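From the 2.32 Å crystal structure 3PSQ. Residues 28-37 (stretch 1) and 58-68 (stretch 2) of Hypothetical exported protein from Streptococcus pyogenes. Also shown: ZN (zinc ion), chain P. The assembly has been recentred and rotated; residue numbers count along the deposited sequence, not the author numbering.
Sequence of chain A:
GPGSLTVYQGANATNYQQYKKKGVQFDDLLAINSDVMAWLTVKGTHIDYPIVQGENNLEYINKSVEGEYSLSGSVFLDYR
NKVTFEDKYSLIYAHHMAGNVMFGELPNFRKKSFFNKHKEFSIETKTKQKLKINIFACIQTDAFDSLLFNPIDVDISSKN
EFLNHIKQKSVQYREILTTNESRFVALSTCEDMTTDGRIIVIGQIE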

# COMPACT_ATOMS: atom_id res chain seq x y z
N ASP A 28 -20.01 8.74 -1.90
CA ASP A 28 -20.73 8.72 -0.63
C ASP A 28 -19.79 8.60 0.56
O ASP A 28 -19.97 9.29 1.54
CB ASP A 28 -21.73 7.58 -0.59
CG ASP A 28 -23.03 7.92 -1.26
OD1 ASP A 28 -23.17 9.05 -1.80
OD2 ASP A 28 -23.94 7.04 -1.26
N LEU A 29 -18.82 7.69 0.50
CA LEU A 29 -17.81 7.62 1.56
C LEU A 29 -17.10 8.93 1.73
O LEU A 29 -16.89 9.39 2.85
CB LEU A 29 -16.79 6.50 1.31
CG LEU A 29 -17.45 5.15 1.47
CD1 LEU A 29 -16.54 4.00 1.16
CD2 LEU A 29 -18.01 5.05 2.89
N LEU A 30 -16.75 9.56 0.62
CA LEU A 30 -16.04 10.82 0.63
C LEU A 30 -16.85 11.86 1.36
O LEU A 30 -16.31 12.71 2.07
CB LEU A 30 -15.76 11.28 -0.79
CG LEU A 30 -14.56 10.62 -1.45
CD1 LEU A 30 -14.52 10.83 -2.98
CD2 LEU A 30 -13.29 11.09 -0.78
N ALA A 31 -18.16 11.77 1.19
CA ALA A 31 -19.11 12.72 1.74
C ALA A 31 -19.32 12.50 3.25
O ALA A 31 -19.75 13.40 3.98
CB ALA A 31 -20.44 12.56 1.02
N ILE A 32 -19.02 11.29 3.69
CA ILE A 32 -19.34 10.79 5.04
C ILE A 32 -18.15 10.96 5.99
O ILE A 32 -18.33 11.21 7.17
CB ILE A 32 -19.81 9.29 4.92
CG1 ILE A 32 -21.25 9.27 4.43
CG2 ILE A 32 -19.71 8.50 6.19
CD1 ILE A 32 -22.04 10.40 5.05
N ASN A 33 -16.94 10.83 5.46
CA ASN A 33 -15.75 10.85 6.28
C ASN A 33 -14.65 11.52 5.48
O ASN A 33 -14.09 10.93 4.54
CB ASN A 33 -15.40 9.39 6.66
CG ASN A 33 -14.10 9.26 7.49
OD1 ASN A 33 -13.55 10.24 7.97
ND2 ASN A 33 -13.63 8.04 7.63
N SER A 34 -14.31 12.74 5.87
CA SER A 34 -13.24 13.48 5.20
C SER A 34 -11.87 12.79 5.25
O SER A 34 -10.96 13.17 4.48
CB SER A 34 -13.15 14.90 5.75
OG SER A 34 -12.75 14.87 7.12
N ASP A 35 -11.70 11.78 6.11
CA ASP A 35 -10.49 10.92 6.05
C ASP A 35 -10.40 10.06 4.77
O ASP A 35 -9.31 9.65 4.38
CB ASP A 35 -10.43 9.97 7.25
CG ASP A 35 -10.03 10.65 8.55
OD1 ASP A 35 -9.88 11.88 8.58
OD2 ASP A 35 -9.85 9.93 9.56
N VAL A 36 -11.54 9.73 4.16
CA VAL A 36 -11.57 8.97 2.91
C VAL A 36 -10.86 9.78 1.80
O VAL A 36 -11.18 10.95 1.60
CB VAL A 36 -13.02 8.56 2.50
CG1 VAL A 36 -13.03 7.86 1.13
CG2 VAL A 36 -13.68 7.64 3.60
N MET A 37 -9.89 9.19 1.10
CA MET A 37 -9.11 10.01 0.15
C MET A 37 -8.65 9.30 -1.13
O MET A 37 -8.02 9.91 -1.97
CB MET A 37 -7.89 10.70 0.84
CG MET A 37 -7.14 9.84 1.80
SD MET A 37 -6.32 8.39 1.11
CE MET A 37 -5.22 9.14 -0.15
ZN ZN P . -9.45 10.73 11.36
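Stretch 2 (58-68) LEYINKSVEGE

A zinc ion makes the strongest link between the stretches. Asp35 OD2 binds ZN at 2.0 Å and Glu59 OE2 binds ZN at 1.9 Å; the oxygen of water 1, also 2.0 Å from ZN, and one atom from elsewhere in the structure complete the set. The carboxylate oxygens Asp35 OD2 and Glu59 OE2 lie 3.0 Å apart without a hydrogen bond, a closeness consistent with their shared metal. Lys63 adds positive charge beside the site, its NZ forming a salt bridge of 2.6 Å with Glu59 OE2.

Next comes a chain of hydrogen bonds through Tyr60. Tyr60 OH donates to Asp35 OD2 at 2.7 Å and accepts from Asn33 ND2 at 3.1 Å, with an N-H...O angle of 176°; both partners lie at the ring edge, near its plane. Asn33 ND2 also donates to Val65 O at 2.9 Å and 177°, so the amide spans two parts of stretch 2. Within stretch 1, Asp35 N donates to Asn33 OD1 at 3.0 Å.

The backbone geometry describes the same placement. From first CA to last, the stretches run in roughly opposite directions. Asn33 is the first residue to leave helical phi/psi after the helix through Ile32, and it opens a type I turn to Val36. Stretch 2 has no regular helix or strand but contains type I turns at Leu58-Ile61 and Ser64-Gly67. The second faces the helix end: the CA atoms of Asn33 and Glu66 are 6.0 Å apart, those of Val36 and Val65 6.8 Å. Gly67, at phi/psi 96/17, closes that turn where a CB would jam against the preceding carbonyl.

Packing lies beside the Asn33 bonds, against Val65 and Glu66. Leu29 CD1 meets Val65 CG2 at 4.0 Å, while Leu29 CD2 lies 4.0 Å from Glu66 CG. Ile32 CG2 approaches Glu66 O at 3.7 Å, and Val36 CG2 reaches Val65 O at 3.6 Å. The contact buries 343 Å², both sides summed.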

# COMPACT_ATOMS: atom_id res chain seq x y z
N LEU A 58 -2.52 4.65 14.04
CA LEU A 58 -3.20 3.69 14.92
C LEU A 58 -4.73 3.85 14.82
O LEU A 58 -5.45 2.91 15.07
CB LEU A 58 -2.72 3.85 16.39
CG LEU A 58 -1.21 3.66 16.70
CD1 LEU A 58 -0.82 4.02 18.11
CD2 LEU A 58 -0.75 2.29 16.46
N GLU A 59 -5.18 5.03 14.41
CA GLU A 59 -6.58 5.40 14.33
C GLU A 59 -7.56 4.38 13.69
O GLU A 59 -8.72 4.23 14.15
CB GLU A 59 -6.73 6.78 13.65
CG GLU A 59 -8.22 7.21 13.34
CD GLU A 59 -8.28 8.54 12.62
OE1 GLU A 59 -7.21 9.02 12.21
OE2 GLU A 59 -9.38 9.10 12.44
N TYR A 60 -7.11 3.70 12.66
CA TYR A 60 -7.95 2.77 11.92
C TYR A 60 -7.76 1.29 12.28
O TYR A 60 -8.22 0.43 11.55
CB TYR A 60 -7.87 3.02 10.37
CG TYR A 60 -8.70 4.24 10.02
CD1 TYR A 60 -10.06 4.13 9.83
CD2 TYR A 60 -8.15 5.52 10.01
CE1 TYR A 60 -10.84 5.24 9.61
CE2 TYR A 60 -8.92 6.65 9.77
CZ TYR A 60 -10.27 6.50 9.57
OH TYR A 60 -11.09 7.58 9.34
N ILE A 61 -7.10 0.99 13.39
CA ILE A 61 -7.13 -0.38 13.93
C ILE A 61 -8.57 -0.89 14.19
O ILE A 61 -8.89 -1.99 13.81
CB ILE A 61 -6.32 -0.52 15.25
CG1 ILE A 61 -4.83 -0.28 15.02
CG2 ILE A 61 -6.59 -1.87 15.94
CD1 ILE A 61 -4.06 0.02 16.29
N ASN A 62 -9.44 -0.07 14.77
CA ASN A 62 -10.79 -0.48 15.15
C ASN A 62 -11.82 0.56 14.66
O ASN A 62 -12.82 0.89 15.34
CB ASN A 62 -10.89 -0.62 16.69
CG ASN A 62 -10.35 -1.95 17.21
OD1 ASN A 62 -9.40 -1.98 18.01
ND2 ASN A 62 -10.95 -3.06 16.77
N LYS A 63 -11.56 1.09 13.48
CA LYS A 63 -12.45 2.07 12.88
C LYS A 63 -12.70 1.75 11.41
O LYS A 63 -11.78 1.42 10.67
CB LYS A 63 -11.82 3.46 13.02
CG LYS A 63 -12.72 4.62 12.67
CD LYS A 63 -11.94 5.83 13.13
CE LYS A 63 -12.64 7.12 12.89
NZ LYS A 63 -11.66 8.22 13.22
N SER A 64 -13.95 1.87 10.98
CA SER A 64 -14.31 1.59 9.57
C SER A 64 -14.14 2.82 8.68
O SER A 64 -14.02 3.95 9.16
CB SER A 64 -15.79 1.21 9.52
OG SER A 64 -16.55 2.34 9.90
N VAL A 65 -14.18 2.61 7.37
CA VAL A 65 -14.14 3.71 6.42
C VAL A 65 -15.25 4.72 6.66
O VAL A 65 -15.06 5.90 6.39
CB VAL A 65 -14.09 3.26 4.95
CG1 VAL A 65 -12.82 2.50 4.71
CG2 VAL A 65 -15.30 2.37 4.56
N GLU A 66 -16.39 4.29 7.19
CA GLU A 66 -17.46 5.25 7.48
C GLU A 66 -17.15 6.07 8.73
O GLU A 66 -17.83 7.04 8.99
CB GLU A 66 -18.84 4.57 7.67
CG GLU A 66 -19.42 3.87 6.48
CD GLU A 66 -18.91 2.43 6.37
OE1 GLU A 66 -18.11 1.98 7.21
OE2 GLU A 66 -19.31 1.72 5.42
N GLY A 67 -16.14 5.69 9.50
CA GLY A 67 -15.78 6.45 10.68
C GLY A 67 -16.36 5.93 11.98
O GLY A 67 -16.39 6.66 12.99
N GLU A 68 -16.84 4.68 11.99
CA GLU A 68 -17.41 4.14 13.21
C GLU A 68 -16.56 3.03 13.76
O GLU A 68 -15.63 2.53 13.10
CB GLU A 68 -18.83 3.60 12.96
CG GLU A 68 -19.89 4.68 12.75
CD GLU A 68 -21.29 4.08 12.71
OE1 GLU A 68 -21.46 3.02 12.06
OE2 GLU A 68 -22.22 4.65 13.34
O HOH W 1 -11.27 11.59 11.73